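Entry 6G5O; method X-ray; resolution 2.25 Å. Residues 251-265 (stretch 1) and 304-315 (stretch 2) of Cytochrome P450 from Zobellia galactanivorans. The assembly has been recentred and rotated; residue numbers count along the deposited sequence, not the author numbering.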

# COMPACT_ATOMS: atom_id res chain seq x y z
N GLU A 251 -5.91 23.61 1.04
CA GLU A 251 -6.43 23.16 -0.27
C GLU A 251 -5.46 22.30 -1.11
O GLU A 251 -5.91 21.54 -1.95
CB GLU A 251 -6.93 24.35 -1.12
CG GLU A 251 -5.89 25.40 -1.48
CD GLU A 251 -5.63 26.49 -0.40
OE1 GLU A 251 -6.15 26.43 0.77
OE2 GLU A 251 -4.85 27.42 -0.72
N ILE A 252 -4.15 22.39 -0.90
CA ILE A 252 -3.23 21.56 -1.66
C ILE A 252 -3.03 20.13 -1.09
O ILE A 252 -2.24 19.36 -1.63
CB ILE A 252 -1.84 22.21 -1.82
CG1 ILE A 252 -1.05 22.17 -0.52
CG2 ILE A 252 -1.91 23.62 -2.45
CD1 ILE A 252 0.36 22.73 -0.68
N THR A 253 -3.71 19.79 -0.01
CA THR A 253 -3.38 18.57 0.71
C THR A 253 -3.66 17.29 -0.13
O THR A 253 -2.85 16.36 -0.13
CB THR A 253 -4.14 18.50 2.07
OG1 THR A 253 -3.92 19.69 2.84
CG2 THR A 253 -3.62 17.35 2.89
N GLY A 254 -4.78 17.27 -0.85
CA GLY A 254 -5.13 16.15 -1.75
C GLY A 254 -3.99 15.85 -2.70
O GLY A 254 -3.54 14.69 -2.83
N ARG A 255 -3.48 16.92 -3.31
CA ARG A 255 -2.45 16.82 -4.31
C ARG A 255 -1.13 16.39 -3.71
O ARG A 255 -0.40 15.63 -4.33
CB ARG A 255 -2.33 18.12 -5.11
CG ARG A 255 -3.37 18.19 -6.24
CD ARG A 255 -3.39 19.57 -6.91
NE ARG A 255 -3.94 20.60 -6.03
CZ ARG A 255 -3.64 21.90 -6.06
NH1 ARG A 255 -2.76 22.41 -6.91
NH2 ARG A 255 -4.25 22.73 -5.23
N ALA A 256 -0.83 16.91 -2.52
CA ALA A 256 0.36 16.50 -1.76
C ALA A 256 0.29 15.02 -1.41
O ALA A 256 1.29 14.35 -1.44
CB ALA A 256 0.49 17.29 -0.49
N VAL A 257 -0.88 14.51 -1.08
CA VAL A 257 -0.97 13.09 -0.73
C VAL A 257 -0.67 12.24 -1.95
O VAL A 257 0.09 11.28 -1.85
CB VAL A 257 -2.32 12.71 -0.06
CG1 VAL A 257 -2.52 11.19 -0.03
CG2 VAL A 257 -2.38 13.25 1.36
N GLU A 258 -1.24 12.62 -3.10
CA GLU A 258 -1.03 11.86 -4.32
C GLU A 258 0.43 11.95 -4.75
O GLU A 258 0.99 11.02 -5.36
CB GLU A 258 -1.93 12.34 -5.47
CG GLU A 258 -3.40 12.10 -5.25
CD GLU A 258 -3.77 10.65 -4.87
OE1 GLU A 258 -3.40 9.69 -5.59
OE2 GLU A 258 -4.47 10.49 -3.85
N GLU A 259 1.04 13.10 -4.49
CA GLU A 259 2.42 13.26 -4.89
C GLU A 259 3.33 12.40 -4.01
O GLU A 259 4.32 11.85 -4.48
CB GLU A 259 2.83 14.75 -4.84
CG GLU A 259 4.32 15.01 -5.05
CD GLU A 259 4.81 14.72 -6.43
OE1 GLU A 259 4.09 14.08 -7.24
OE2 GLU A 259 5.94 15.15 -6.74
N MET A 260 3.00 12.32 -2.73
CA MET A 260 3.71 11.42 -1.84
C MET A 260 3.53 9.94 -2.23
O MET A 260 4.48 9.19 -2.23
CB MET A 260 3.32 11.70 -0.43
CG MET A 260 4.00 12.98 0.02
SD MET A 260 3.80 13.27 1.76
CE MET A 260 4.26 15.02 1.82
N ILE A 261 2.34 9.53 -2.62
CA ILE A 261 2.19 8.16 -3.10
C ILE A 261 3.04 7.89 -4.33
O ILE A 261 3.62 6.85 -4.46
CB ILE A 261 0.71 7.80 -3.36
CG1 ILE A 261 -0.08 7.82 -2.04
CG2 ILE A 261 0.61 6.44 -4.04
CD1 ILE A 261 0.52 6.98 -0.93
N ARG A 262 3.09 8.82 -5.26
CA ARG A 262 3.92 8.68 -6.47
C ARG A 262 5.41 8.46 -6.14
O ARG A 262 6.07 7.52 -6.62
CB ARG A 262 3.83 9.96 -7.34
CG ARG A 262 4.58 9.86 -8.67
CD ARG A 262 4.73 11.22 -9.35
NE ARG A 262 5.60 12.14 -8.60
CZ ARG A 262 6.92 12.13 -8.67
NH1 ARG A 262 7.53 11.25 -9.45
NH2 ARG A 262 7.62 12.96 -7.93
N TYR A 263 5.93 9.40 -5.37
CA TYR A 263 7.32 9.46 -5.09
C TYR A 263 7.72 8.32 -4.19
O TYR A 263 8.70 7.65 -4.49
CB TYR A 263 7.70 10.79 -4.43
CG TYR A 263 9.17 10.88 -4.11
CD1 TYR A 263 10.09 11.22 -5.08
CD2 TYR A 263 9.63 10.70 -2.81
CE1 TYR A 263 11.45 11.33 -4.77
CE2 TYR A 263 10.97 10.81 -2.48
CZ TYR A 263 11.88 11.11 -3.48
OH TYR A 263 13.21 11.21 -3.17
N PHE A 264 6.99 8.08 -3.11
CA PHE A 264 7.34 6.94 -2.23
C PHE A 264 7.00 5.56 -2.77
O PHE A 264 7.70 4.60 -2.48
CB PHE A 264 6.72 7.10 -0.88
CG PHE A 264 7.17 8.33 -0.16
CD1 PHE A 264 8.51 8.66 -0.08
CD2 PHE A 264 6.27 9.12 0.49
CE1 PHE A 264 8.93 9.79 0.60
CE2 PHE A 264 6.70 10.25 1.17
CZ PHE A 264 8.01 10.59 1.20
N SER A 265 5.96 5.47 -3.58
CA SER A 265 5.52 4.19 -4.20
C SER A 265 5.70 2.99 -3.28
O SER A 265 6.40 2.06 -3.59
CB SER A 265 6.19 3.98 -5.56
OG SER A 265 5.67 4.87 -6.57
N VAL A 304 7.10 11.36 -18.51
CA VAL A 304 5.76 11.61 -17.98
C VAL A 304 5.70 12.64 -16.89
O VAL A 304 4.77 13.40 -16.85
CB VAL A 304 5.12 10.30 -17.45
CG1 VAL A 304 3.73 10.59 -16.89
CG2 VAL A 304 5.03 9.24 -18.56
N PHE A 305 6.66 12.64 -15.98
CA PHE A 305 6.64 13.56 -14.86
C PHE A 305 7.79 14.56 -14.97
O PHE A 305 8.94 14.20 -15.11
CB PHE A 305 6.74 12.80 -13.51
CG PHE A 305 5.71 11.68 -13.34
CD1 PHE A 305 5.98 10.39 -13.81
CD2 PHE A 305 4.50 11.92 -12.77
CE1 PHE A 305 5.06 9.34 -13.67
CE2 PHE A 305 3.55 10.90 -12.65
CZ PHE A 305 3.83 9.60 -13.08
N GLU A 306 7.45 15.84 -14.95
CA GLU A 306 8.43 16.89 -14.76
C GLU A 306 9.00 16.78 -13.36
O GLU A 306 8.27 16.52 -12.44
CB GLU A 306 7.76 18.28 -14.93
CG GLU A 306 8.71 19.45 -15.29
CD GLU A 306 9.31 19.30 -16.70
OE1 GLU A 306 8.62 18.78 -17.61
OE2 GLU A 306 10.47 19.70 -16.89
N ASN A 307 10.30 17.02 -13.20
CA ASN A 307 11.00 16.95 -11.89
C ASN A 307 10.65 15.64 -11.18
O ASN A 307 10.09 15.66 -10.11
CB ASN A 307 10.61 18.11 -10.97
CG ASN A 307 10.84 19.48 -11.60
OD1 ASN A 307 11.97 19.81 -11.96
ND2 ASN A 307 9.78 20.32 -11.67
N PRO A 308 10.92 14.50 -11.81
CA PRO A 308 10.38 13.26 -11.25
C PRO A 308 11.02 12.84 -9.94
O PRO A 308 10.39 12.09 -9.17
CB PRO A 308 10.67 12.22 -12.34
CG PRO A 308 11.75 12.79 -13.17
CD PRO A 308 11.62 14.29 -13.08
N ASN A 309 12.25 13.27 -9.67
CA ASN A 309 12.97 12.82 -8.49
C ASN A 309 12.86 13.81 -7.36
O ASN A 309 13.60 13.76 -6.39
CB ASN A 309 14.41 12.41 -8.85
CG ASN A 309 14.43 11.23 -9.83
OD1 ASN A 309 15.12 11.25 -10.84
ND2 ASN A 309 13.59 10.25 -9.58
N GLU A 310 11.87 14.68 -7.46
CA GLU A 310 11.53 15.62 -6.41
C GLU A 310 10.05 15.44 -6.07
O GLU A 310 9.26 14.91 -6.87
CB GLU A 310 11.69 17.08 -6.91
CG GLU A 310 13.11 17.63 -6.91
CD GLU A 310 13.23 19.04 -7.52
OE1 GLU A 310 14.32 19.37 -8.04
OE2 GLU A 310 12.23 19.82 -7.47
N ILE A 311 9.70 15.91 -4.88
CA ILE A 311 8.34 16.05 -4.48
C ILE A 311 7.90 17.47 -4.85
O ILE A 311 8.37 18.44 -4.25
CB ILE A 311 8.18 15.72 -2.99
CG1 ILE A 311 8.18 14.18 -2.85
CG2 ILE A 311 6.89 16.33 -2.42
CD1 ILE A 311 8.11 13.65 -1.42
N VAL A 312 7.01 17.57 -5.83
CA VAL A 312 6.34 18.82 -6.17
C VAL A 312 4.99 18.80 -5.46
O VAL A 312 4.01 18.15 -5.92
CB VAL A 312 6.11 18.96 -7.70
CG1 VAL A 312 5.29 20.22 -8.02
CG2 VAL A 312 7.43 18.96 -8.44
N LEU A 313 4.93 19.55 -4.37
CA LEU A 313 3.89 19.42 -3.37
C LEU A 313 2.48 19.63 -3.89
O LEU A 313 1.54 19.04 -3.37
CB LEU A 313 4.18 20.39 -2.21
CG LEU A 313 3.55 20.06 -0.86
CD1 LEU A 313 4.03 18.69 -0.37
CD2 LEU A 313 3.95 21.08 0.17
N ASP A 314 2.33 20.47 -4.89
CA ASP A 314 1.00 20.80 -5.41
C ASP A 314 0.78 20.28 -6.84
O ASP A 314 -0.03 20.81 -7.57
CB ASP A 314 0.78 22.33 -5.34
CG ASP A 314 1.88 23.14 -6.12
OD1 ASP A 314 2.75 22.53 -6.81
OD2 ASP A 314 1.89 24.40 -6.03
N ARG A 315 1.51 19.24 -7.23
CA ARG A 315 1.45 18.78 -8.62
C ARG A 315 -0.00 18.50 -9.03
O ARG A 315 -0.66 17.68 -8.41
CB ARG A 315 2.29 17.48 -8.75
CG ARG A 315 2.50 16.96 -10.16
CD ARG A 315 3.17 15.58 -10.17
NE ARG A 315 4.55 15.60 -9.63
CZ ARG A 315 5.66 15.85 -10.33
NH1 ARG A 315 5.59 16.15 -11.60
NH2 ARG A 315 6.84 15.82 -9.72
O HOH W 1 -0.71 15.31 -7.07

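A helix that runs through Phe264 packs against a segment with no regular secondary structure, and together they bury 792 Å². The irregular segment folds through two type I turns, Asn307 to Glu310 and Val312 to Arg315. Its backbone comes nearest the helix where the CA atoms of Ala256 and Leu313 lie 4.9 Å apart, and Ala256 CA lies 3.2 Å from Leu313 O.

The polar centre is Glu259, buried and pointing toward the second stretch. Its carboxylate forms a salt bridge with Arg315, Arg315 NE to Glu259 OE1 at 2.9 Å, while Arg315 NH2 donates to Glu259 OE2 at 3.2 Å. The same OE2 accepts the backbone amide Val312 N at 2.8 Å. One turn along the helix, Arg262 adds a salt bridge of its own, Arg262 NE to Glu259 OE1 at 2.8 Å. A single carboxylate thus serves two arginines. Arg262 NH2 and Arg315 NH2 sit only 3.5 Å apart; the shared negative charge offsets that repulsion.

Both arginines also tie down the loop backbone. Arg262 NH1 donates to Pro308 O at 3.0 Å, within the first turn, and Arg315 NH1 reaches Glu306 O at 2.8 Å inside its own stretch. Toward the helix start, Arg255 NH1 makes a weak bond to Asp314 O at 3.2 Å, and a water donates to both Arg255 O (2.8 Å) and Arg315 O (2.7 Å), bridging the two backbones.

Apolar contacts complete the fit. Ile311 lays CG1 over one face of the Tyr263 ring, 4.1 Å from its centroid, and Ile311 CD1 approaches Phe264 CZ at 4.0 Å. Leu313 starts away from the helix, but its end returns: Leu313 CD2 meets Ile252 CD1 at 4.0 Å and Leu313 CD1 meets Ala256 CB at 3.8 Å. Phe305 offers a ring face to the aliphatic part of Arg262, with Arg262 CD 3.5 Å from Phe305 CD2.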